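Local atomic coordinates of methyl-accepting chemotaxis protein (Vibrio cholerae, PDB entry 6CEQ), a protein that binds heme in a PAS domain and probably senses oxygen, as part of a receptor for chemotactic signalling in Vibrio cholerae. Residues L28-H31 and R32-E35; P41-A45 and A46-G50. All coordinates share one frame; numbering follows the deposited sequence.

Contact 1: residues L28-H31 and R32-E35; sequences LLTH and REPE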
ATOM      1  N   LEU A  28      -1.411  -5.083  11.497  1.00 17.69           N
ATOM      2  CA  LEU A  28      -2.693  -5.403  10.883  1.00 16.89           C
ATOM      3  C   LEU A  28      -2.552  -6.543   9.883  1.00 22.79           C
ATOM      4  O   LEU A  28      -3.362  -7.482   9.871  1.00 18.57           O
ATOM      5  CB  LEU A  28      -3.256  -4.158  10.197  1.00 16.23           C
ATOM      6  CG  LEU A  28      -4.532  -4.410   9.392  1.00 23.99           C
ATOM      7  CD1 LEU A  28      -5.647  -4.907  10.290  1.00 30.57           C
ATOM      8  CD2 LEU A  28      -4.953  -3.144   8.661  1.00 22.74           C
ATOM      9  N   LEU A  29      -1.538  -6.477   9.025  1.00 18.83           N
ATOM     10  CA  LEU A  29      -1.400  -7.510   8.003  1.00 21.22           C
ATOM     11  C   LEU A  29      -1.032  -8.848   8.620  1.00 25.37           C
ATOM     12  O   LEU A  29      -1.379  -9.902   8.073  1.00 27.21           O
ATOM     13  CB  LEU A  29      -0.354  -7.103   6.965  1.00 23.88           C
ATOM     14  CG  LEU A  29      -0.637  -5.832   6.161  1.00 26.29           C
ATOM     15  CD1 LEU A  29       0.465  -5.582   5.136  1.00 35.05           C
ATOM     16  CD2 LEU A  29      -2.011  -5.864   5.513  1.00 27.61           C
ATOM     17  N   THR A  30      -0.328  -8.828   9.749  1.00 22.20           N
ATOM     18  CA  THR A  30      -0.049 -10.069  10.461  1.00 21.90           C
ATOM     19  C   THR A  30      -1.329 -10.637  11.059  1.00 30.02           C
ATOM     20  O   THR A  30      -1.604 -11.836  10.933  1.00 27.91           O
ATOM     21  CB  THR A  30       1.011  -9.821  11.534  1.00 21.63           C
ATOM     22  OG1 THR A  30       2.174  -9.272  10.905  1.00 29.22           O
ATOM     23  CG2 THR A  30       1.392 -11.127  12.215  1.00 26.51           C
ATOM     24  N   HIS A  31      -2.134  -9.780  11.694  1.00 23.06           N
ATOM     25  CA  HIS A  31      -3.435 -10.202  12.203  1.00 24.59           C
ATOM     26  C   HIS A  31      -4.306 -10.782  11.092  1.00 30.26           C
ATOM     27  O   HIS A  31      -4.966 -11.816  11.280  1.00 26.38           O
ATOM     28  CB  HIS A  31      -4.132  -9.011  12.851  1.00 21.46           C
ATOM     29  CG  HIS A  31      -5.449  -9.341  13.475  1.00 23.71           C
ATOM     30  ND1 HIS A  31      -6.351  -8.369  13.859  1.00 33.22           N
ATOM     31  CD2 HIS A  31      -6.011 -10.523  13.817  1.00 30.47           C
ATOM     32  CE1 HIS A  31      -7.417  -8.940  14.382  1.00 33.37           C
ATOM     33  NE2 HIS A  31      -7.237 -10.250  14.371  1.00 31.31           N
ATOM     34  N   ARG A  32      -4.302 -10.147   9.923  1.00 23.52           N
ATOM     35  CA  ARG A  32      -5.171 -10.521   8.814  1.00 21.53           C
ATOM     36  C   ARG A  32      -4.536 -11.518   7.862  1.00 25.72           C
ATOM     37  O   ARG A  32      -5.047 -11.699   6.756  1.00 26.55           O
ATOM     38  CB  ARG A  32      -5.586  -9.278   8.020  1.00 21.10           C
ATOM     39  CG  ARG A  32      -6.446  -8.312   8.775  1.00 23.39           C
ATOM     40  CD  ARG A  32      -7.635  -9.015   9.388  1.00 26.17           C
ATOM     41  NE  ARG A  32      -8.556  -8.067   9.993  1.00 32.38           N
ATOM     42  CZ  ARG A  32      -9.312  -8.344  11.045  1.00 34.62           C
ATOM     43  NH1 ARG A  32      -9.252  -9.549  11.606  1.00 34.83           N
ATOM     44  NH2 ARG A  32     -10.121  -7.421  11.540  1.00 39.87           N
ATOM     45  N   GLU A  33      -3.437 -12.165   8.251  1.00 28.00           N
ATOM     46  CA  GLU A  33      -2.825 -13.136   7.348  1.00 37.38           C
ATOM     47  C   GLU A  33      -3.766 -14.274   6.945  1.00 33.58           C
ATOM     48  O   GLU A  33      -3.619 -14.763   5.806  1.00 33.06           O
ATOM     49  CB  GLU A  33      -1.511 -13.660   7.962  1.00 40.70           C
ATOM     50  CG  GLU A  33      -0.259 -12.978   7.359  1.00 35.25           C
ATOM     51  CD  GLU A  33       1.019 -13.176   8.175  1.00 59.87           C
ATOM     52  OE1 GLU A  33       0.999 -13.975   9.136  1.00 73.61           O
ATOM     53  OE2 GLU A  33       2.047 -12.530   7.854  1.00 41.47           O
ATOM     54  N   PRO A  34      -4.722 -14.744   7.766  1.00 34.16           N
ATOM     55  CA  PRO A  34      -5.732 -15.687   7.238  1.00 32.09           C
ATOM     56  C   PRO A  34      -6.442 -15.186   5.988  1.00 35.94           C
ATOM     57  O   PRO A  34      -6.517 -15.904   4.980  1.00 33.38           O
ATOM     58  CB  PRO A  34      -6.704 -15.850   8.414  1.00 36.06           C
ATOM     59  CG  PRO A  34      -5.877 -15.599   9.623  1.00 32.64           C
ATOM     60  CD  PRO A  34      -4.809 -14.618   9.237  1.00 34.64           C
ATOM     61  N   GLU A  35      -6.986 -13.968   6.039  1.00 28.09           N
ATOM     62  CA  GLU A  35      -7.659 -13.400   4.875  1.00 25.68           C
ATOM     63  C   GLU A  35      -6.668 -13.101   3.752  1.00 28.28           C
ATOM     64  O   GLU A  35      -6.993 -13.262   2.569  1.00 32.86           O
ATOM     65  CB  GLU A  35      -8.417 -12.138   5.282  1.00 27.58           C
ATOM     66  CG  GLU A  35      -9.637 -12.383   6.163  1.00 24.97           C
ATOM     67  CD  GLU A  35      -9.301 -12.623   7.628  1.00 32.93           C
ATOM     68  OE1 GLU A  35      -8.135 -12.417   8.028  1.00 29.06           O
ATOM     69  OE2 GLU A  35     -10.216 -13.010   8.387  1.00 34.55           O
TER
HETATM   70  O   HOH W   1      -7.904 -11.955  10.771  1.00 32.93           O
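His31 and Arg32 lie side by side where helix 23-31 of this PAS domain ends and helix 33-39 begins. The Arg32 guanidinium lies flat on the imidazole, the centres 4.2 Å apart and the planes inclined by 29°. Its NH1 does most of the touching: it sits over one face of the ring, displaced toward the rim, 3.4 Å from His31 CE1. A long arginine suits this surface position because its methylene groups can pack while its planar end stays hydrated. The chain bends at chi2 (-52°), where CG meets Leu28 CD1 at 3.8 Å before the guanidinium swings back over the histidine.

The backbone supplies the frame. Arg32 N donates to Leu28 O (2.8 Å), closing the last alpha-helical turn, and Arg32 then leaves helical geometry and serves as the N-cap residue of the next helix. Glu33 N turns to Thr30 O over a longer 3.3 Å, approaching from above the carbonyl plane, as the chain tightens at the junction. Pro34, which has no N-H to give, fits the first turn of a helix, where a backbone N-H would have no carbonyl of a previous turn to bond; its CD rests on His31 O.

Farther out, Leu28 packs on Phe86 and Arg32 on Leu84, both of strand 84-94, while Leu29 turns inward to Phe43. Glu35 bends at chi2 (79°), which brings its carboxylate back toward the junction. There one water donates to Glu35 OE1 (2.8 Å) and His31 O, and accepts from Arg32 NH1 at the guanidinium edge, 2.9 Å away.

Contact 2: residues P41-A45 and A46-G50; sequences PGFKA and AELVG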
ATOM      1  N   PRO A  41      -1.824 -16.409  -1.805  1.00 44.47           N
ATOM      2  CA  PRO A  41      -1.308 -17.623  -1.137  1.00 33.34           C
ATOM      3  C   PRO A  41       0.010 -17.561  -0.366  1.00 36.79           C
ATOM      4  O   PRO A  41       0.057 -18.032   0.773  1.00 60.13           O
ATOM      5  CB  PRO A  41      -1.183 -18.604  -2.311  1.00 40.02           C
ATOM      6  CG  PRO A  41      -2.268 -18.181  -3.271  1.00 45.39           C
ATOM      7  CD  PRO A  41      -2.622 -16.737  -2.995  1.00 42.67           C
ATOM      8  N   GLY A  42       1.079 -17.025  -0.935  1.00 47.14           N
ATOM      9  CA  GLY A  42       2.356 -17.051  -0.233  1.00 28.90           C
ATOM     10  C   GLY A  42       2.636 -15.847   0.653  1.00 32.11           C
ATOM     11  O   GLY A  42       3.786 -15.595   1.022  1.00 31.10           O
ATOM     12  N   PHE A  43       1.592 -15.096   0.994  1.00 27.85           N
ATOM     13  CA  PHE A  43       1.766 -13.790   1.623  1.00 26.95           C
ATOM     14  C   PHE A  43       2.431 -13.891   2.994  1.00 28.50           C
ATOM     15  O   PHE A  43       2.032 -14.698   3.836  1.00 29.57           O
ATOM     16  CB  PHE A  43       0.403 -13.108   1.752  1.00 25.44           C
ATOM     17  CG  PHE A  43       0.465 -11.723   2.314  1.00 33.04           C
ATOM     18  CD1 PHE A  43       0.680 -10.632   1.484  1.00 36.08           C
ATOM     19  CD2 PHE A  43       0.290 -11.505   3.672  1.00 31.86           C
ATOM     20  CE1 PHE A  43       0.728  -9.352   2.002  1.00 28.36           C
ATOM     21  CE2 PHE A  43       0.342 -10.227   4.193  1.00 33.15           C
ATOM     22  CZ  PHE A  43       0.560  -9.150   3.359  1.00 28.21           C
ATOM     23  N   LYS A  44       3.471 -13.077   3.192  1.00 28.85           N
ATOM     24  CA  LYS A  44       4.086 -12.857   4.499  1.00 35.04           C
ATOM     25  C   LYS A  44       4.362 -11.366   4.650  1.00 25.60           C
ATOM     26  O   LYS A  44       5.155 -10.801   3.891  1.00 29.63           O
ATOM     27  CB  LYS A  44       5.374 -13.665   4.668  1.00 41.99           C
ATOM     28  CG  LYS A  44       5.237 -15.166   4.478  1.00 46.86           C
ATOM     29  CD  LYS A  44       6.583 -15.873   4.609  1.00 64.44           C
ATOM     30  CE  LYS A  44       6.409 -17.311   5.089  1.00 69.91           C
ATOM     31  NZ  LYS A  44       4.984 -17.670   5.339  1.00 62.30           N
ATOM     32  N   ALA A  45       3.716 -10.738   5.637  1.00 28.36           N
ATOM     33  CA  ALA A  45       3.789  -9.283   5.787  1.00 29.24           C
ATOM     34  C   ALA A  45       5.218  -8.791   6.015  1.00 29.23           C
ATOM     35  O   ALA A  45       5.604  -7.733   5.503  1.00 31.99           O
ATOM     36  CB  ALA A  45       2.885  -8.835   6.937  1.00 34.39           C
ATOM     37  N   ALA A  46       6.019  -9.537   6.783  1.00 30.94           N
ATOM     38  CA  ALA A  46       7.383  -9.123   7.121  1.00 36.31           C
ATOM     39  C   ALA A  46       8.337  -9.248   5.947  1.00 37.92           C
ATOM     40  O   ALA A  46       9.498  -8.819   6.047  1.00 42.04           O
ATOM     41  CB  ALA A  46       7.900  -9.953   8.303  1.00 38.35           C
ATOM     42  N   GLU A  47       7.830  -9.788   4.838  1.00 36.22           N
ATOM     43  CA  GLU A  47       8.571 -10.146   3.637  1.00 34.27           C
ATOM     44  C   GLU A  47       8.232  -9.234   2.456  1.00 37.21           C
ATOM     45  O   GLU A  47       8.708  -9.477   1.342  1.00 35.66           O
ATOM     46  CB  GLU A  47       8.175 -11.590   3.278  1.00 47.10           C
ATOM     47  CG  GLU A  47       8.501 -12.706   4.302  1.00 58.73           C
ATOM     48  CD  GLU A  47       9.497 -13.740   3.765  1.00 75.34           C
ATOM     49  OE1 GLU A  47       9.472 -13.992   2.521  1.00 74.74           O
ATOM     50  OE2 GLU A  47      10.281 -14.337   4.551  1.00 81.25           O
ATOM     51  N   LEU A  48       7.463  -8.161   2.686  1.00 29.27           N
ATOM     52  CA  LEU A  48       6.966  -7.313   1.601  1.00 24.64           C
ATOM     53  C   LEU A  48       8.005  -6.315   1.110  1.00 27.47           C
ATOM     54  O   LEU A  48       8.036  -5.982  -0.080  1.00 27.31           O
ATOM     55  CB  LEU A  48       5.722  -6.561   2.070  1.00 23.18           C
ATOM     56  CG  LEU A  48       4.461  -7.376   2.309  1.00 25.72           C
ATOM     57  CD1 LEU A  48       3.360  -6.466   2.841  1.00 26.42           C
ATOM     58  CD2 LEU A  48       4.006  -8.056   1.027  1.00 35.49           C
ATOM     59  N   VAL A  49       8.863  -5.834   2.011  1.00 26.83           N
ATOM     60  CA  VAL A  49       9.868  -4.854   1.632  1.00 25.04           C
ATOM     61  C   VAL A  49      10.799  -5.475   0.599  1.00 32.30           C
ATOM     62  O   VAL A  49      11.203  -6.638   0.720  1.00 34.89           O
ATOM     63  CB  VAL A  49      10.624  -4.362   2.876  1.00 29.67           C
ATOM     64  CG1 VAL A  49      11.862  -3.569   2.476  1.00 27.00           C
ATOM     65  CG2 VAL A  49       9.707  -3.504   3.750  1.00 27.13           C
ATOM     66  N   GLY A  50      11.080  -4.726  -0.461  1.00 25.58           N
ATOM     67  CA  GLY A  50      11.898  -5.219  -1.544  1.00 28.42           C
ATOM     68  C   GLY A  50      11.127  -5.886  -2.656  1.00 27.72           C
ATOM     69  O   GLY A  50      11.698  -6.134  -3.724  1.00 28.21           O
TER
HETATM   70  O   HOH W   2       7.630  -6.175   4.925  1.00 33.11           O
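Lys44 and Glu47 are joined by a tight backbone turn at the middle of 41-50: Glu47 N donates to Lys44 O at 3.0 Å, coming from above the carbonyl plane. A second bond of the same i to i+3 kind, Leu48 N to Ala45 O, is weak at 3.4 Å. Together they make a short 3-10 turn through Ala45, Ala46 and Glu47, preceded by an extended Phe43 and Lys44. Ala45 O also takes a bond from a water at 2.6 Å, and that water accepts from Val49 N, so it bridges the Ala45 carbonyl to the chain leaving the turn.

This is the loop between helices 33-39 and 60-68 of the PAS fold, and it brings Phe43 into the heme pocket. Phe43 touches the heme, and Leu48 crosses its ring obliquely, CD2 lying 3.7 Å from CE1. Phe43 brings its ring to the leucine branches because its chi1 of -177° carries CG away from the backbone N. Large apolar residues suit this buried side; Leu48 also packs on Leu21. Ala45, whose small methyl fits close to helix 23-31, meets Thr30 there.

On the exposed side the aliphatic parts of Lys44 and Glu47 run alongside each other. Lys44 CB approaches Glu47 CG to 3.3 Å, and farther out Lys44 CD lies 3.7 Å from Glu47 CD. Flexible, charged residues are at home here, yet the charged ends do not meet: Lys44 NZ stays 6.3 Å from Glu47 OE2, the lysine chain turning away at its end.

Contact 1 is a surface junction between two helices, whereas contact 2 is partly buried and lies in the loop that follows helix 33-39. Their centres are 11 Å apart, and they meet through apolar packing: Leu29 CB reaches Ala45 CB at 3.7 Å, and its CD1 approaches Leu48 CD1. A weak hydrogen bond from Ala45 N to Glu33 OE2 adds a slight polar tie between the start of helix 33-39 and the 3-10 turn. Chemistry follows place: 28-35 relies outwardly on a stacked guanidinium and a bridging water, while 41-50 divides into an aliphatic, charged outer side and an apolar inner side that packs on helix 23-31 and, through Phe43, on the heme.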